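Local atomic coordinates of organic hydroperoxide resistance protein (Elizabethkingia anophelis NUHP1, PDB entry 6D9N), a protein that probably reduces organic hydroperoxides to the corresponding alcohols, and so protects the bacterium against peroxide stress. Residues 70-73 and 74-78; 131-134 and 135-138. All coordinates share one frame; numbering follows the deposited sequence.

Contact 1. Residues 70-73 and 74-78; sequences LNLV and IKSAK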
# COMPACT_ATOMS: atom_id res chain seq x y z
N LEU B 70 -7.09 -13.73 5.27
CA LEU B 70 -7.79 -14.96 4.90
C LEU B 70 -7.27 -16.14 5.70
O LEU B 70 -8.06 -16.97 6.19
CB LEU B 70 -7.60 -15.14 3.39
CG LEU B 70 -8.27 -16.39 2.82
CD1 LEU B 70 -9.77 -16.39 3.06
CD2 LEU B 70 -7.96 -16.43 1.33
N ASN B 71 -5.95 -16.25 5.86
CA ASN B 71 -5.40 -17.36 6.64
C ASN B 71 -5.73 -17.23 8.11
O ASN B 71 -5.99 -18.25 8.77
CB ASN B 71 -3.92 -17.53 6.33
CG ASN B 71 -3.72 -18.28 5.05
OD1 ASN B 71 -3.53 -19.49 5.07
ND2 ASN B 71 -3.90 -17.61 3.93
N LEU B 72 -5.80 -16.01 8.65
CA LEU B 72 -6.23 -15.87 10.04
C LEU B 72 -7.66 -16.35 10.21
O LEU B 72 -8.00 -17.04 11.20
CB LEU B 72 -6.06 -14.41 10.45
CG LEU B 72 -6.40 -14.14 11.91
CD1 LEU B 72 -5.60 -15.03 12.91
CD2 LEU B 72 -6.16 -12.64 12.18
N VAL B 73 -8.53 -15.97 9.28
CA VAL B 73 -9.93 -16.39 9.34
C VAL B 73 -10.05 -17.92 9.24
O VAL B 73 -10.80 -18.55 9.98
CB VAL B 73 -10.73 -15.67 8.23
CG1 VAL B 73 -12.13 -16.28 8.03
CG2 VAL B 73 -10.83 -14.19 8.53
N ILE B 74 -9.31 -18.52 8.31
CA ILE B 74 -9.31 -19.99 8.16
C ILE B 74 -8.88 -20.67 9.45
O ILE B 74 -9.51 -21.64 9.91
CB ILE B 74 -8.43 -20.38 6.96
CG1 ILE B 74 -9.11 -20.00 5.66
CG2 ILE B 74 -8.11 -21.86 7.03
CD1 ILE B 74 -8.18 -20.10 4.43
N LYS B 75 -7.78 -20.19 10.06
CA LYS B 75 -7.29 -20.84 11.27
C LYS B 75 -8.25 -20.64 12.43
O LYS B 75 -8.46 -21.56 13.24
CB LYS B 75 -5.90 -20.29 11.62
CG LYS B 75 -4.78 -20.69 10.64
CD LYS B 75 -4.50 -22.20 10.61
CE LYS B 75 -3.42 -22.58 9.56
NZ LYS B 75 -3.39 -24.07 9.36
N SER B 76 -8.89 -19.48 12.49
CA SER B 76 -9.85 -19.23 13.56
C SER B 76 -11.05 -20.17 13.45
O SER B 76 -11.64 -20.55 14.47
CB SER B 76 -10.27 -17.76 13.56
OG SER B 76 -9.15 -16.92 13.86
N ALA B 77 -11.40 -20.57 12.23
CA ALA B 77 -12.53 -21.45 11.96
C ALA B 77 -12.17 -22.93 12.07
O ALA B 77 -13.06 -23.78 12.05
CB ALA B 77 -13.09 -21.18 10.56
N LYS B 78 -10.89 -23.25 12.15
CA LYS B 78 -10.45 -24.64 12.22
C LYS B 78 -10.90 -25.44 10.99
O LYS B 78 -11.17 -26.64 11.08
CB LYS B 78 -10.78 -25.29 13.58
CG LYS B 78 -9.80 -24.76 14.65
CD LYS B 78 -8.35 -25.35 14.40
CE LYS B 78 -7.14 -24.54 14.89
NZ LYS B 78 -6.65 -23.50 13.94

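Contact 2. Residues 131-134 and 135-138; sequences YSNA and TRGN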
# COMPACT_ATOMS: atom_id res chain seq x y z
N TYR B 131 -6.12 -3.11 4.42
CA TYR B 131 -6.18 -2.40 3.14
C TYR B 131 -7.62 -2.29 2.67
O TYR B 131 -8.01 -1.26 2.07
CB TYR B 131 -5.39 -3.10 2.07
CG TYR B 131 -3.87 -2.91 2.05
CD1 TYR B 131 -3.23 -2.54 0.88
CD2 TYR B 131 -3.08 -3.16 3.17
CE1 TYR B 131 -1.83 -2.41 0.81
CE2 TYR B 131 -1.70 -3.04 3.13
CZ TYR B 131 -1.07 -2.70 1.93
OH TYR B 131 0.31 -2.60 1.85
N SER B 132 -8.43 -3.34 2.92
CA SER B 132 -9.85 -3.26 2.60
C SER B 132 -10.55 -2.21 3.43
O SER B 132 -11.36 -1.44 2.91
CB SER B 132 -10.52 -4.62 2.80
OG SER B 132 -10.03 -5.55 1.87
N ASN B 133 -10.28 -2.18 4.74
CA ASN B 133 -10.90 -1.15 5.57
C ASN B 133 -10.44 0.25 5.17
O ASN B 133 -11.23 1.19 5.24
CB ASN B 133 -10.60 -1.44 7.04
CG ASN B 133 -11.34 -2.68 7.51
OD1 ASN B 133 -12.53 -2.81 7.26
ND2 ASN B 133 -10.64 -3.59 8.17
N ALA B 134 -9.19 0.39 4.71
CA ALA B 134 -8.68 1.73 4.38
C ALA B 134 -9.28 2.29 3.10
O ALA B 134 -9.28 3.51 2.90
CB ALA B 134 -7.15 1.66 4.24
N THR B 135 -9.73 1.43 2.18
CA THR B 135 -10.14 1.86 0.85
C THR B 135 -11.64 1.84 0.62
O THR B 135 -12.11 2.39 -0.39
CB THR B 135 -9.46 1.02 -0.25
OG1 THR B 135 -9.76 -0.37 -0.08
CG2 THR B 135 -7.95 1.28 -0.27
N ARG B 136 -12.41 1.24 1.53
CA ARG B 136 -13.83 1.00 1.30
C ARG B 136 -14.56 2.32 1.13
O ARG B 136 -14.32 3.29 1.84
CB ARG B 136 -14.41 0.23 2.50
CG ARG B 136 -15.53 -0.76 2.10
CD ARG B 136 -16.04 -1.61 3.27
NE ARG B 136 -15.03 -2.19 4.19
CZ ARG B 136 -14.37 -3.34 4.00
NH1 ARG B 136 -14.56 -4.09 2.91
NH2 ARG B 136 -13.50 -3.78 4.93
N GLY B 137 -15.47 2.37 0.17
CA GLY B 137 -16.22 3.57 -0.10
C GLY B 137 -15.54 4.53 -1.05
O GLY B 137 -16.24 5.30 -1.74
N ASN B 138 -14.20 4.54 -1.12
CA ASN B 138 -13.47 5.47 -1.98
C ASN B 138 -13.20 4.91 -3.37
O ASN B 138 -13.57 5.55 -4.36
CB ASN B 138 -12.17 5.92 -1.31
CG ASN B 138 -12.42 6.82 -0.14
OD1 ASN B 138 -13.39 7.58 -0.12
ND2 ASN B 138 -11.51 6.81 0.81
O HOH W 1 -12.15 -1.94 0.22
O HOH W 2 -14.78 -0.56 6.43

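Contact 1. Residues 70-73 and 74-78
Leu70, Asn71, Leu72 and Val73 pass their carbonyls to the amides of Ile74, Lys75, Ser76 and Ala77 in successive i to i+4 helix bonds. Ile74 N lies 2.9 Å from Leu70 O. Ala77 N to Val73 O is longer, at 3.1 Å, and is the most bent of the four.

Ser76 adds a side-chain bond to this ladder. Its OG donates to Leu72 O at 2.9 Å. OG sits beside its own backbone N (chi1 -64°), which turns it back along the helix. Leu72 O is thus gripped twice by one residue. Ser76 N and OG come to it from opposite faces of the carbonyl plane, and OG stands well above that plane.

The apolar side is carried by Leu70 and Ile74, whose side chains cross at an oblique angle. The end methyl of Ile74 touches the branch point of Leu70, with CD1 to CG at 4.0 Å. Both residues are buried, and both pack on Leu121 of helix 115-128. Val73 reaches the same leucine.

On another side of the helix, Asn71 ND2 bonds outside this stretch, to Thr84 OG1 and to Asp67 O one turn back.

Lys78 folds its chain over the helix end, and its NZ donates to Lys75 O at 2.7 Å. Lys78 N bonds to the same oxygen from the opposite face, at 3.2 Å. The amine of Lys78, if protonated as expected, probably also offsets the negative end of the helix dipole.

Lys78 has a positive phi of 59° and is the first residue to leave helical angles. The NZ bond is additional; this phi and the backbone bonds back into the last turn, Lys78 N to Lys75 O among them, close helix 54-77 as a Schellman motif.

Contact 2. Residues 131-134 and 135-138
Arg136 and Asn133 lie side by side and point the same way. Arg136 NH2 donates to Asn133 OD1 at 2.7 Å. The oxygen lies in the guanidinium plane, but NH2 stands well above the plane of the amide, and the two planes are 70° apart. A bend at chi3 (-43°) brings the guanidinium back over the helix end. Its centre has Ser132 O 3.7 Å above one face. NH2 also bonds to His126 O.

Among hydroxyl bonds, Thr135 OG1 donates to Tyr131 O at 2.9 Å. Three backbone bonds across the helix end are weak: Thr135 N to Tyr131 O and to Ser132 O, and Arg136 N to Ser132 O. This is the last turn of helix 130-135, where the chain leaves the helix, with Arg136 the first residue outside helical angles.

Two waters add bridges. One donates to Ser132 O (2.8 Å) and to Thr135 OG1 (2.9 Å). The other accepts from Arg136 NE at 2.8 Å and makes a longer bond to Asn133 OD1.

At the subunit interface, Asn133 ND2 bonds to Phe100 O of the second subunit.

Contacts 1 and 2 each end a helix, 54-77 and 130-135, but they do not touch. Their centres are 21 Å apart and their nearest atoms about 9 Å. Helix 115-128 serves both: Leu121 packs on contact 1, and His126 bonds to contact 2. The Cys65-Cys129 disulfide also ties the two regions together. Cys65 lies on helix 54-77 ahead of residues 70-78, and Cys129 just precedes helix 130-135. Contact 2 adjoins this disulfide: Tyr131 packs on Cys65. In Ohr proteins such a cysteine pair is the probable reactive centre. The Tyr131 side chain is also about 4 Å from a bound thiocyanate, probably from the crystallisation liquor, which may mark a pocket there.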